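Local coordinates for initiator protein NS1 (PDB 4R94) that nicks viral DNA at the replication origin through its N-terminal endonuclease domain, and unwinds DNA with an ATP-driven helicase, to initiate parvoviral replication, at residues Phe115-Trp120 and Gly243-Val248. Sequence-based numbering, arbitrary orientation.
Sequences FVQHEW and GERHLV. With MG (magnesium ion), chain B.
Beside the magnesium site of this HUH-type nickase domain, Gln-117 on the metal-bearing strand receives the side chain of Arg-245, which reaches across from the last helix of the domain, 242-252. Backbones stay well apart, with 12.7 Å between Gln-117 CA and Arg-245 CA, so the link is made by two long side chains meeting from opposite directions. Arg-245 NH2 donates to Gln-117 OE1 at 2.9 Å, and the bond is nearly straight (175° at the hydrogen). The oxygen lies in the guanidinium plane, at its edge, but the donor stands above the amide's carbonyl plane rather than on a lone pair, and the two flat groups are turned 40° apart. Gln-117 gets there by running straight out from the strand, CG anti to the backbone N (chi1 178°).

Ser-230 OG grips the same pair, bonding to both Gln-117 OE1 and Arg-245 NH1. The other end of the amide turns to the metal-binding carboxylate: Gln-117 NE2 donates to Glu-119 OE2 at 2.9 Å, meeting its anti lone pair, and also to the carbonyl oxygen of Phe-211. With both ends engaged, the amide's rotation is fixed, and it probably acts as a second-shell group that helps position the carboxylate. The other carboxylate oxygen, Glu-119 OE1, binds magnesium at 2.1 Å, alongside His-127, His-129 and three waters, while Lys-214 makes a salt bridge to OE2. The nucleophile, Tyr-210, lies near Gln-117, about 7 Å between side chains.

Strand 112-121 runs antiparallel between strands 125-134 and 227-232 in the central sheet; Tyr-227 of the latter makes a cation-pi contact with Arg-245, whose helix 242-252 packs through Val-248 against helix 8-19.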
loop_
_atom_site.group_PDB
_atom_site.type_symbol
_atom_site.label_atom_id
_atom_site.label_comp_id
_atom_site.label_asym_id
_atom_site.label_seq_id
_atom_site.Cartn_x
_atom_site.Cartn_y
_atom_site.Cartn_z
ATOM N N PHE A 115 6.976 3.690 2.756
ATOM C CA PHE A 115 5.769 4.481 2.884
ATOM C C PHE A 115 4.668 3.739 2.163
ATOM O O PHE A 115 4.879 3.256 1.052
ATOM C CB PHE A 115 5.965 5.881 2.260
ATOM C CG PHE A 115 4.707 6.710 2.192
ATOM C CD1 PHE A 115 4.281 7.453 3.289
ATOM C CD2 PHE A 115 3.963 6.760 1.024
ATOM C CE1 PHE A 115 3.126 8.217 3.231
ATOM C CE2 PHE A 115 2.798 7.528 0.953
ATOM C CZ PHE A 115 2.377 8.252 2.062
ATOM N N VAL A 116 3.501 3.665 2.787
ATOM C CA VAL A 116 2.367 2.947 2.241
ATOM C C VAL A 116 1.163 3.883 2.184
ATOM O O VAL A 116 0.903 4.598 3.155
ATOM C CB VAL A 116 2.082 1.710 3.135
ATOM C CG1 VAL A 116 0.701 1.126 2.882
ATOM C CG2 VAL A 116 3.196 0.670 2.948
ATOM N N GLN A 117 0.444 3.935 1.059
ATOM C CA GLN A 117 -0.784 4.737 1.000
ATOM C C GLN A 117 -1.886 4.057 0.197
ATOM O O GLN A 117 -1.737 3.770 -1.009
ATOM C CB GLN A 117 -0.521 6.127 0.410
ATOM C CG GLN A 117 -1.798 6.960 0.302
ATOM C CD GLN A 117 -1.501 8.451 0.373
ATOM O OE1 GLN A 117 -0.955 8.930 1.367
ATOM N NE2 GLN A 117 -1.879 9.190 -0.666
ATOM N N HIS A 118 -2.996 3.802 0.876
ATOM C CA HIS A 118 -4.172 3.213 0.246
ATOM C C HIS A 118 -5.020 4.290 -0.385
ATOM O O HIS A 118 -5.322 5.293 0.263
ATOM C CB HIS A 118 -5.031 2.463 1.255
ATOM C CG HIS A 118 -4.324 1.314 1.902
ATOM N ND1 HIS A 118 -4.478 0.020 1.474
ATOM C CD2 HIS A 118 -3.446 1.286 2.932
ATOM C CE1 HIS A 118 -3.740 -0.776 2.239
ATOM N NE2 HIS A 118 -3.098 -0.027 3.117
ATOM N N GLU A 119 -5.427 4.047 -1.624
ATOM C CA GLU A 119 -6.194 5.007 -2.411
ATOM C C GLU A 119 -7.353 4.357 -3.169
ATOM O O GLU A 119 -7.482 3.127 -3.238
ATOM C CB GLU A 119 -5.285 5.732 -3.413
ATOM C CG GLU A 119 -4.142 6.503 -2.767
ATOM C CD GLU A 119 -3.317 7.306 -3.760
ATOM O OE1 GLU A 119 -3.359 7.018 -4.981
ATOM O OE2 GLU A 119 -2.605 8.210 -3.294
ATOM N N TRP A 120 -8.197 5.209 -3.750
ATOM C CA TRP A 120 -9.315 4.740 -4.550
ATOM C C TRP A 120 -9.268 5.460 -5.874
ATOM O O TRP A 120 -9.492 6.664 -5.935
ATOM C CB TRP A 120 -10.651 4.996 -3.856
ATOM C CG TRP A 120 -11.799 4.371 -4.574
ATOM C CD1 TRP A 120 -12.522 4.904 -5.610
ATOM C CD2 TRP A 120 -12.358 3.087 -4.311
ATOM N NE1 TRP A 120 -13.497 4.018 -6.006
ATOM C CE2 TRP A 120 -13.421 2.896 -5.220
ATOM C CE3 TRP A 120 -12.065 2.079 -3.394
ATOM C CZ2 TRP A 120 -14.185 1.729 -5.240
ATOM C CZ3 TRP A 120 -12.830 0.920 -3.406
ATOM C CH2 TRP A 120 -13.879 0.757 -4.323
ATOM N N GLY A 243 -5.698 17.787 7.307
ATOM C CA GLY A 243 -5.217 19.148 7.466
ATOM C C GLY A 243 -3.757 19.194 7.859
ATOM O O GLY A 243 -3.010 20.043 7.392
ATOM N N GLU A 244 -3.343 18.253 8.700
ATOM C CA GLU A 244 -1.968 18.202 9.175
ATOM C C GLU A 244 -1.024 17.752 8.061
ATOM O O GLU A 244 0.129 18.168 8.002
ATOM C CB GLU A 244 -1.855 17.266 10.387
ATOM C CG GLU A 244 -2.645 17.770 11.602
ATOM C CD GLU A 244 -2.653 16.796 12.774
ATOM O OE1 GLU A 244 -2.927 15.592 12.569
ATOM O OE2 GLU A 244 -2.393 17.244 13.913
ATOM N N ARG A 245 -1.519 16.872 7.197
ATOM C CA ARG A 245 -0.728 16.394 6.074
ATOM C C ARG A 245 -0.427 17.550 5.113
ATOM O O ARG A 245 0.692 17.688 4.619
ATOM C CB ARG A 245 -1.469 15.257 5.357
ATOM C CG ARG A 245 -1.525 13.950 6.174
ATOM C CD ARG A 245 -2.659 13.044 5.698
ATOM N NE ARG A 245 -2.529 12.705 4.281
ATOM C CZ ARG A 245 -2.056 11.551 3.824
ATOM N NH1 ARG A 245 -1.645 10.605 4.675
ATOM N NH2 ARG A 245 -1.977 11.350 2.511
ATOM N N HIS A 246 -1.427 18.385 4.858
ATOM C CA HIS A 246 -1.215 19.555 4.002
ATOM C C HIS A 246 -0.263 20.552 4.657
ATOM O O HIS A 246 0.551 21.174 3.974
ATOM C CB HIS A 246 -2.552 20.214 3.668
ATOM C CG HIS A 246 -3.466 19.339 2.871
ATOM N ND1 HIS A 246 -3.019 18.551 1.836
ATOM C CD2 HIS A 246 -4.796 19.103 2.978
ATOM C CE1 HIS A 246 -4.038 17.878 1.324
ATOM N NE2 HIS A 246 -5.124 18.196 2.000
ATOM N N LEU A 247 -0.342 20.704 5.978
ATOM C CA LEU A 247 0.659 21.508 6.681
ATOM C C LEU A 247 2.078 20.954 6.498
ATOM O O LEU A 247 3.023 21.715 6.308
ATOM C CB LEU A 247 0.345 21.604 8.174
ATOM C CG LEU A 247 -0.789 22.499 8.661
ATOM C CD1 LEU A 247 -0.776 22.521 10.185
ATOM C CD2 LEU A 247 -0.646 23.899 8.102
ATOM N N VAL A 248 2.240 19.635 6.562
ATOM C CA VAL A 248 3.550 19.043 6.294
ATOM C C VAL A 248 4.098 19.413 4.907
ATOM O O VAL A 248 5.267 19.761 4.775
ATOM C CB VAL A 248 3.499 17.499 6.426
ATOM C CG1 VAL A 248 4.817 16.887 5.949
ATOM C CG2 VAL A 248 3.228 17.124 7.871
HETATM MG MG MG B . -3.037 6.095 -6.809
HETATM O O HOH W 1 -2.680 5.378 -8.765
HETATM O O HOH W 2 -4.917 7.015 -7.276
HETATM O O HOH W 3 -1.996 7.745 -7.444
#